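Chitinase A (Cycas revoluta, PDB 4MNK) binds chitin oligosaccharides and, as a class V member of glycoside hydrolase family 18, probably hydrolyses the beta-1,4 links between the N-acetylglucosamine units of chitin. Local coordinates at residues Tyr13-Glu17 with Phe18-Lys22; Ala227-Pro230 with Pro231-Val235; Gln315-Glu319 with Lys320-Gly324. All coordinates share one frame; numbering follows the deposited sequence.

Contact 1 (Tyr13-Glu17 with Phe18-Lys22); sequences YSVSE and FPPSK. With NAG (2-acetamido-2-deoxy-beta-D-glucopyranose), chain B.
Ser14 and Phe18 meet through the backbone of a turn that follows strand 5-11. The amide N of Phe18 donates to Ser14 O at 2.7 Å, a reasonably straight bond (153° at the hydrogen) that arrives almost head-on to the carbonyl. The same oxygen takes a second, weak bond from Glu17 N, so one acceptor gathers two amides where 15-17 keep helical angles without regular helical bonding. Ser14 OG, with chi1 71° placing it between its own backbone N and carbonyl carbon, is bound back to Pro11 O at the end of the strand, and Trp10 NE1 bonds to Phe18 O.

Carbon contacts continue the turn. Pro19 has no amide hydrogen to offer Val15 O; its ring carbon CD instead lies 3.4 Å from Val15 O, carbon against carbonyl oxygen. Val15 CG2 reaches Pro20 CD at 4.4 Å, and both residues also touch Trp10. The Phe18 ring is covered on one face by Lys22 CB, 3.6 Å above the plane and offset toward the rim. The restricted phi of Pro20 suits the first residue of the 3-10 segment 20-22, closed by Lys22 N to Pro19 O.

The sugar contact belongs to Tyr13. One N-acetylglucosamine unit lies over one face of its ring, C5 3.6 Å above the ring plane, over its centre, with C6 3.7 Å from Tyr13 CE1. Flat aromatic rings suit the apolar C-H groups of a pyranose, as is usual in carbohydrate sites. The chemistry implies a turn held by backbone bonds and prolines immediately beyond a residue that meets this sugar mainly through carbon.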
loop_
_atom_site.group_PDB
_atom_site.type_symbol
_atom_site.label_atom_id
_atom_site.label_comp_id
_atom_site.label_asym_id
_atom_site.label_seq_id
_atom_site.Cartn_x
_atom_site.Cartn_y
_atom_site.Cartn_z
ATOM N N TYR A 13 -3.673 11.255 8.555
ATOM C CA TYR A 13 -5.010 11.442 9.142
ATOM C C TYR A 13 -5.100 10.898 10.568
ATOM O O TYR A 13 -5.957 11.321 11.344
ATOM C CB TYR A 13 -6.115 10.816 8.260
ATOM C CG TYR A 13 -6.249 9.299 8.353
ATOM C CD1 TYR A 13 -6.760 8.689 9.502
ATOM C CD2 TYR A 13 -5.888 8.479 7.285
ATOM C CE1 TYR A 13 -6.880 7.309 9.598
ATOM C CE2 TYR A 13 -6.013 7.092 7.367
ATOM C CZ TYR A 13 -6.506 6.515 8.529
ATOM O OH TYR A 13 -6.631 5.147 8.635
ATOM N N SER A 14 -4.213 9.961 10.904
ATOM C CA SER A 14 -4.301 9.230 12.166
ATOM C C SER A 14 -3.520 9.868 13.314
ATOM O O SER A 14 -3.465 9.306 14.407
ATOM C CB SER A 14 -3.850 7.777 11.967
ATOM O OG SER A 14 -2.448 7.696 11.752
ATOM N N VAL A 15 -2.945 11.045 13.072
ATOM C CA VAL A 15 -1.991 11.664 14.004
ATOM C C VAL A 15 -2.465 11.791 15.466
ATOM O O VAL A 15 -1.681 11.557 16.387
ATOM C CB VAL A 15 -1.447 13.022 13.458
ATOM C CG1 VAL A 15 -2.523 14.112 13.465
ATOM C CG2 VAL A 15 -0.201 13.464 14.224
ATOM N N SER A 16 -3.735 12.139 15.670
ATOM C CA SER A 16 -4.262 12.354 17.024
ATOM C C SER A 16 -4.386 11.055 17.825
ATOM O O SER A 16 -4.138 11.041 19.032
ATOM C CB SER A 16 -5.605 13.089 16.987
ATOM O OG SER A 16 -5.477 14.365 16.385
ATOM N N GLU A 17 -4.763 9.970 17.152
ATOM C CA GLU A 17 -4.934 8.675 17.817
ATOM C C GLU A 17 -3.698 7.780 17.718
ATOM O O GLU A 17 -3.473 6.932 18.581
ATOM C CB GLU A 17 -6.190 7.947 17.316
ATOM C CG GLU A 17 -6.282 7.760 15.806
ATOM C CD GLU A 17 -7.639 7.237 15.344
ATOM O OE1 GLU A 17 -7.803 7.025 14.125
ATOM O OE2 GLU A 17 -8.543 7.042 16.186
ATOM N N PHE A 18 -2.897 7.982 16.672
ATOM C CA PHE A 18 -1.690 7.189 16.454
ATOM C C PHE A 18 -0.584 8.070 15.872
ATOM O O PHE A 18 -0.328 8.041 14.665
ATOM C CB PHE A 18 -1.994 5.996 15.536
ATOM C CG PHE A 18 -0.978 4.888 15.611
ATOM C CD1 PHE A 18 -1.071 3.903 16.591
ATOM C CD2 PHE A 18 0.065 4.818 14.692
ATOM C CE1 PHE A 18 -0.137 2.873 16.658
ATOM C CE2 PHE A 18 0.998 3.792 14.749
ATOM C CZ PHE A 18 0.900 2.818 15.733
ATOM N N PRO A 19 0.075 8.874 16.727
ATOM C CA PRO A 19 1.177 9.704 16.241
ATOM C C PRO A 19 2.373 8.839 15.825
ATOM O O PRO A 19 2.454 7.680 16.230
ATOM C CB PRO A 19 1.520 10.575 17.454
ATOM C CG PRO A 19 1.063 9.789 18.627
ATOM C CD PRO A 19 -0.158 9.054 18.173
ATOM N N PRO A 20 3.292 9.390 15.007
ATOM C CA PRO A 20 4.442 8.599 14.556
ATOM C C PRO A 20 5.259 7.970 15.688
ATOM O O PRO A 20 5.881 6.924 15.491
ATOM C CB PRO A 20 5.274 9.620 13.777
ATOM C CG PRO A 20 4.252 10.565 13.243
ATOM C CD PRO A 20 3.258 10.714 14.359
ATOM N N SER A 21 5.238 8.588 16.868
ATOM C CA SER A 21 5.948 8.058 18.031
ATOM C C SER A 21 5.460 6.673 18.473
ATOM O O SER A 21 6.179 5.957 19.166
ATOM C CB SER A 21 5.861 9.040 19.203
ATOM O OG SER A 21 4.513 9.238 19.597
ATOM N N LYS A 22 4.248 6.307 18.060
ATOM C CA LYS A 22 3.653 5.020 18.423
ATOM C C LYS A 22 4.057 3.872 17.499
ATOM O O LYS A 22 3.835 2.706 17.834
ATOM C CB LYS A 22 2.128 5.127 18.481
ATOM C CG LYS A 22 1.603 5.875 19.694
ATOM C CD LYS A 22 0.100 5.691 19.840
ATOM C CE LYS A 22 -0.397 6.208 21.181
ATOM N NZ LYS A 22 0.022 5.335 22.309
HETATM C C1 NAG B . -9.134 8.591 5.188
HETATM C C2 NAG B . -9.749 9.963 4.910
HETATM C C3 NAG B . -9.902 10.788 6.189
HETATM C C4 NAG B . -10.497 9.975 7.339
HETATM C C5 NAG B . -9.804 8.616 7.469
HETATM C C6 NAG B . -10.439 7.735 8.544
HETATM C C7 NAG B . -9.242 10.758 2.644
HETATM C C8 NAG B . -8.307 11.568 1.796
HETATM N N2 NAG B . -8.950 10.700 3.945
HETATM O O3 NAG B . -10.728 11.901 5.928
HETATM O O4 NAG B . -10.360 10.708 8.537
HETATM O O5 NAG B . -9.839 7.937 6.228
HETATM O O6 NAG B . -11.696 7.258 8.113
HETATM O O7 NAG B . -10.208 10.191 2.128
#

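Contact 2 (Ala227-Pro230 with Pro231-Val235)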
loop_
_atom_site.group_PDB
_atom_site.type_symbol
_atom_site.label_atom_id
_atom_site.label_comp_id
_atom_site.label_asym_id
_atom_site.label_seq_id
_atom_site.Cartn_x
_atom_site.Cartn_y
_atom_site.Cartn_z
ATOM N N ALA A 227 5.787 -11.288 -16.708
ATOM C CA ALA A 227 6.058 -10.155 -17.590
ATOM C C ALA A 227 7.546 -9.807 -17.634
ATOM O O ALA A 227 8.004 -9.147 -18.568
ATOM C CB ALA A 227 5.237 -8.944 -17.168
ATOM N N GLY A 228 8.289 -10.245 -16.620
ATOM C CA GLY A 228 9.737 -10.054 -16.580
ATOM C C GLY A 228 10.257 -9.156 -15.471
ATOM O O GLY A 228 11.415 -8.740 -15.503
ATOM N N MET A 229 9.413 -8.854 -14.485
ATOM C CA MET A 229 9.852 -8.053 -13.346
ATOM C C MET A 229 10.856 -8.841 -12.508
ATOM O O MET A 229 10.558 -9.971 -12.108
ATOM C CB MET A 229 8.667 -7.631 -12.472
ATOM C CG MET A 229 9.053 -6.676 -11.349
ATOM S SD MET A 229 9.444 -5.028 -11.966
ATOM C CE MET A 229 7.801 -4.318 -12.065
ATOM N N PRO A 230 12.047 -8.260 -12.246
ATOM C CA PRO A 230 12.964 -8.909 -11.311
ATOM C C PRO A 230 12.238 -9.088 -9.977
ATOM O O PRO A 230 11.624 -8.129 -9.491
ATOM C CB PRO A 230 14.108 -7.900 -11.176
ATOM C CG PRO A 230 14.051 -7.085 -12.419
ATOM C CD PRO A 230 12.597 -6.996 -12.767
ATOM N N PRO A 231 12.299 -10.300 -9.390
ATOM C CA PRO A 231 11.516 -10.603 -8.188
ATOM C C PRO A 231 11.808 -9.660 -7.022
ATOM O O PRO A 231 10.893 -9.314 -6.270
ATOM C CB PRO A 231 11.929 -12.040 -7.847
ATOM C CG PRO A 231 13.237 -12.240 -8.534
ATOM C CD PRO A 231 13.143 -11.440 -9.790
ATOM N N GLU A 232 13.064 -9.232 -6.897
ATOM C CA GLU A 232 13.478 -8.318 -5.827
ATOM C C GLU A 232 12.847 -6.914 -5.921
ATOM O O GLU A 232 12.885 -6.151 -4.953
ATOM C CB GLU A 232 15.011 -8.237 -5.737
ATOM C CG GLU A 232 15.697 -7.416 -6.831
ATOM C CD GLU A 232 16.011 -8.201 -8.101
ATOM O OE1 GLU A 232 16.713 -7.642 -8.971
ATOM O OE2 GLU A 232 15.570 -9.364 -8.244
ATOM N N LYS A 233 12.263 -6.590 -7.077
ATOM C CA LYS A 233 11.578 -5.312 -7.296
ATOM C C LYS A 233 10.121 -5.325 -6.819
ATOM O O LYS A 233 9.449 -4.292 -6.849
ATOM C CB LYS A 233 11.623 -4.924 -8.783
ATOM C CG LYS A 233 13.016 -4.674 -9.351
ATOM C CD LYS A 233 13.538 -3.297 -8.971
ATOM C CE LYS A 233 14.896 -3.032 -9.585
ATOM N NZ LYS A 233 15.394 -1.673 -9.249
ATOM N N LEU A 234 9.631 -6.489 -6.396
ATOM C CA LEU A 234 8.256 -6.613 -5.920
ATOM C C LEU A 234 8.196 -6.682 -4.404
ATOM O O LEU A 234 8.895 -7.482 -3.778
ATOM C CB LEU A 234 7.573 -7.848 -6.516
ATOM C CG LEU A 234 7.415 -7.947 -8.037
ATOM C CD1 LEU A 234 6.918 -9.330 -8.412
ATOM C CD2 LEU A 234 6.481 -6.875 -8.586
ATOM N N VAL A 235 7.353 -5.833 -3.827
ATOM C CA VAL A 235 7.108 -5.832 -2.392
ATOM C C VAL A 235 5.628 -6.150 -2.174
ATOM O O VAL A 235 4.749 -5.431 -2.648
ATOM C CB VAL A 235 7.536 -4.487 -1.753
ATOM C CG1 VAL A 235 7.090 -4.396 -0.306
ATOM C CG2 VAL A 235 9.044 -4.334 -1.837
#
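Pro230 O accepts the amide of Lys233 at 2.9 Å, with 155° at the hydrogen. The donor stands 47° out of the carbonyl plane, consistent with the tight 3-10 turn at 231-233. Lys233 CB also packs against this oxygen at 3.3 Å. Proline suits both positions 230 and 231: neither has an amide hydrogen to be satisfied, and the restricted phi of Pro231 fits the first residue of the 3-10 turn.

Round this bond the side chains divide. Lys233 lays its CG across Pro230 CB at 3.9 Å. Glu232 folds back, bent at chi2, bringing OE1 to 3.4 Å from Pro230 CB. Met229 extends CG anti to its backbone N (chi1 -174°) to meet Leu234 CD2 at 3.8 Å, while the Met229 and Lys233 side chains cross at about a right angle, SD lying 3.9 Å from Lys233 CB. Gly228, with positive phi, closes helix 217-227 in a Schellman motif; at its backbone angles a CB would jam against the preceding carbonyl O.

The result is a short helix-to-strand connection of the TIM barrel: Met229 packs on helix 177-183, Leu234 on strand 186-190, and the Lys233 ammonium group donates to Leu184 O and Ala181 O, which would ease the burial of its charge.

Contact 3 (Gln315-Glu319 with Lys320-Gly324); sequences QYAKE and KRLGG
Tyr316 and Lys320 lie one helical turn apart, and the lysine's aliphatic chain passes obliquely over the phenol ring. Lys320 CG sits 3.4 Å above the ring plane, displaced toward the rim and nearest CZ, with its line to the ring centroid 23° off the normal: a CH-pi contact. With CG anti to the backbone N (chi1 167°), the Tyr316 ring is carried toward Lys320, and a chi2 near a right angle turns its face to the lysine. Bends at chi2 and chi3 then lead the lysine onward from the ring, and NZ forms a salt bridge with Glu222 on helix 217-227. A long chain with a charged tip suits the place, its methylenes covering the aromatic face while its ammonium group finds a carboxylate. Tyr316 OH is buried here without a polar partner in the model.

Leu322 CD1 comes against the Ala317 methyl at 3.9 Å, although that methyl points away overall, and Leu322 CB packs against Ala317 O at 3.4 Å. The small methyl of alanine suits a site that Trp346 of helix 337-346 also contacts, and Leu322 carries on to Ile221, Leu234 and Leu236.

Backbone bonds accompany these contacts. Lys320 N meets Tyr316 O at 2.8 Å in the last regular turn. Arg321 then takes a positive phi of 67°, and a Schellman motif forms: Leu322 N reaches back to Ala317 O at 2.9 Å and Arg321 N to Lys318 O at 3.0 Å, the second with its donor well above the carbonyl plane. The chemistry implies a helix end in which the carbonyls of Tyr316, Ala317 and Lys318 accept amides from residues 320-322, while Leu322 packs on Ala317 and on strand 234-247 as the chain passes to barrel strand 324-328.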
loop_
_atom_site.group_PDB
_atom_site.type_symbol
_atom_site.label_atom_id
_atom_site.label_comp_id
_atom_site.label_asym_id
_atom_site.label_seq_id
_atom_site.Cartn_x
_atom_site.Cartn_y
_atom_site.Cartn_z
ATOM N N GLN A 315 6.226 -15.841 4.338
ATOM C CA GLN A 315 6.996 -16.991 3.876
ATOM C C GLN A 315 6.822 -17.185 2.368
ATOM O O GLN A 315 7.788 -17.482 1.665
ATOM C CB GLN A 315 6.612 -18.259 4.645
ATOM C CG GLN A 315 7.532 -19.454 4.383
ATOM C CD GLN A 315 8.991 -19.177 4.709
ATOM O OE1 GLN A 315 9.310 -18.443 5.647
ATOM N NE2 GLN A 315 9.887 -19.774 3.935
ATOM N N TYR A 316 5.593 -17.007 1.883
ATOM C CA TYR A 316 5.317 -17.016 0.445
ATOM C C TYR A 316 6.205 -16.011 -0.295
ATOM O O TYR A 316 6.820 -16.350 -1.307
ATOM C CB TYR A 316 3.831 -16.742 0.163
ATOM C CG TYR A 316 3.539 -16.428 -1.291
ATOM C CD1 TYR A 316 3.308 -17.448 -2.214
ATOM C CD2 TYR A 316 3.509 -15.108 -1.748
ATOM C CE1 TYR A 316 3.050 -17.161 -3.554
ATOM C CE2 TYR A 316 3.258 -14.814 -3.084
ATOM C CZ TYR A 316 3.027 -15.842 -3.976
ATOM O OH TYR A 316 2.778 -15.541 -5.293
ATOM N N ALA A 317 6.264 -14.777 0.207
ATOM C CA ALA A 317 7.081 -13.727 -0.403
ATOM C C ALA A 317 8.551 -14.127 -0.453
ATOM O O ALA A 317 9.235 -13.890 -1.454
ATOM C CB ALA A 317 6.900 -12.400 0.337
ATOM N N LYS A 318 9.030 -14.750 0.621
ATOM C CA LYS A 318 10.404 -15.239 0.659
ATOM C C LYS A 318 10.634 -16.361 -0.357
ATOM O O LYS A 318 11.633 -16.340 -1.078
ATOM C CB LYS A 318 10.795 -15.680 2.074
ATOM C CG LYS A 318 12.301 -15.672 2.310
ATOM C CD LYS A 318 12.659 -15.556 3.785
ATOM C CE LYS A 318 12.790 -16.915 4.441
ATOM N NZ LYS A 318 13.401 -16.802 5.794
ATOM N N GLU A 319 9.699 -17.314 -0.420
ATOM C CA GLU A 319 9.738 -18.425 -1.383
ATOM C C GLU A 319 9.747 -17.924 -2.825
ATOM O O GLU A 319 10.427 -18.487 -3.686
ATOM C CB GLU A 319 8.529 -19.349 -1.196
ATOM C CG GLU A 319 8.498 -20.154 0.099
ATOM C CD GLU A 319 7.096 -20.649 0.458
ATOM O OE1 GLU A 319 6.155 -20.475 -0.351
ATOM O OE2 GLU A 319 6.930 -21.216 1.559
ATOM N N LYS A 320 8.981 -16.865 -3.080
ATOM C CA LYS A 320 8.894 -16.279 -4.415
ATOM C C LYS A 320 10.035 -15.309 -4.716
ATOM O O LYS A 320 10.076 -14.712 -5.795
ATOM C CB LYS A 320 7.536 -15.598 -4.625
ATOM C CG LYS A 320 6.354 -16.554 -4.734
ATOM C CD LYS A 320 6.494 -17.560 -5.883
ATOM C CE LYS A 320 6.422 -16.888 -7.245
ATOM N NZ LYS A 320 6.605 -17.863 -8.356
ATOM N N ARG A 321 10.957 -15.164 -3.762
ATOM C CA ARG A 321 12.175 -14.353 -3.917
ATOM C C ARG A 321 11.893 -12.854 -4.048
ATOM O O ARG A 321 12.658 -12.106 -4.666
ATOM C CB ARG A 321 13.024 -14.865 -5.089
ATOM C CG ARG A 321 13.155 -16.385 -5.109
ATOM C CD ARG A 321 13.855 -16.883 -6.347
ATOM N NE ARG A 321 13.169 -16.489 -7.575
ATOM C CZ ARG A 321 13.675 -16.649 -8.792
ATOM N NH1 ARG A 321 12.989 -16.255 -9.855
ATOM N NH2 ARG A 321 14.870 -17.203 -8.946
ATOM N N LEU A 322 10.794 -12.421 -3.441
ATOM C CA LEU A 322 10.375 -11.026 -3.520
ATOM C C LEU A 322 11.285 -10.129 -2.686
ATOM O O LEU A 322 12.021 -10.610 -1.822
ATOM C CB LEU A 322 8.909 -10.877 -3.097
ATOM C CG LEU A 322 7.871 -11.760 -3.803
ATOM C CD1 LEU A 322 6.474 -11.349 -3.386
ATOM C CD2 LEU A 322 8.007 -11.735 -5.326
ATOM N N GLY A 323 11.243 -8.828 -2.962
ATOM C CA GLY A 323 12.051 -7.857 -2.234
ATOM C C GLY A 323 11.662 -7.741 -0.772
ATOM O O GLY A 323 12.490 -7.396 0.068
ATOM N N GLY A 324 10.399 -8.040 -0.475
ATOM C CA GLY A 324 9.881 -7.981 0.885
ATOM C C GLY A 324 8.379 -7.830 0.906
ATOM O O GLY A 324 7.686 -8.301 0.005
#

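Contacts 2 and 3 are neighbours, their centres about 11 Å apart, and each joins a helix end to a barrel strand: 217-227 to 234-247, and 307-319 to 324-328. They touch directly, Leu234 O lying 2.8 Å from Gly323 N in a probable hydrogen bond where the two parallel strands begin, and Pro231 packing on Arg321. All three contacts are partly buried, mixing buried and exposed residues. Contact 1 lies across the chain's centre from contact 2, about 32 Å between centres. Its strand-following loop and sugar-facing tyrosine contrast with the Schellman helix ends and paired lysine ammonium groups of the other two, though contacts 1 and 2 both contain a proline pair.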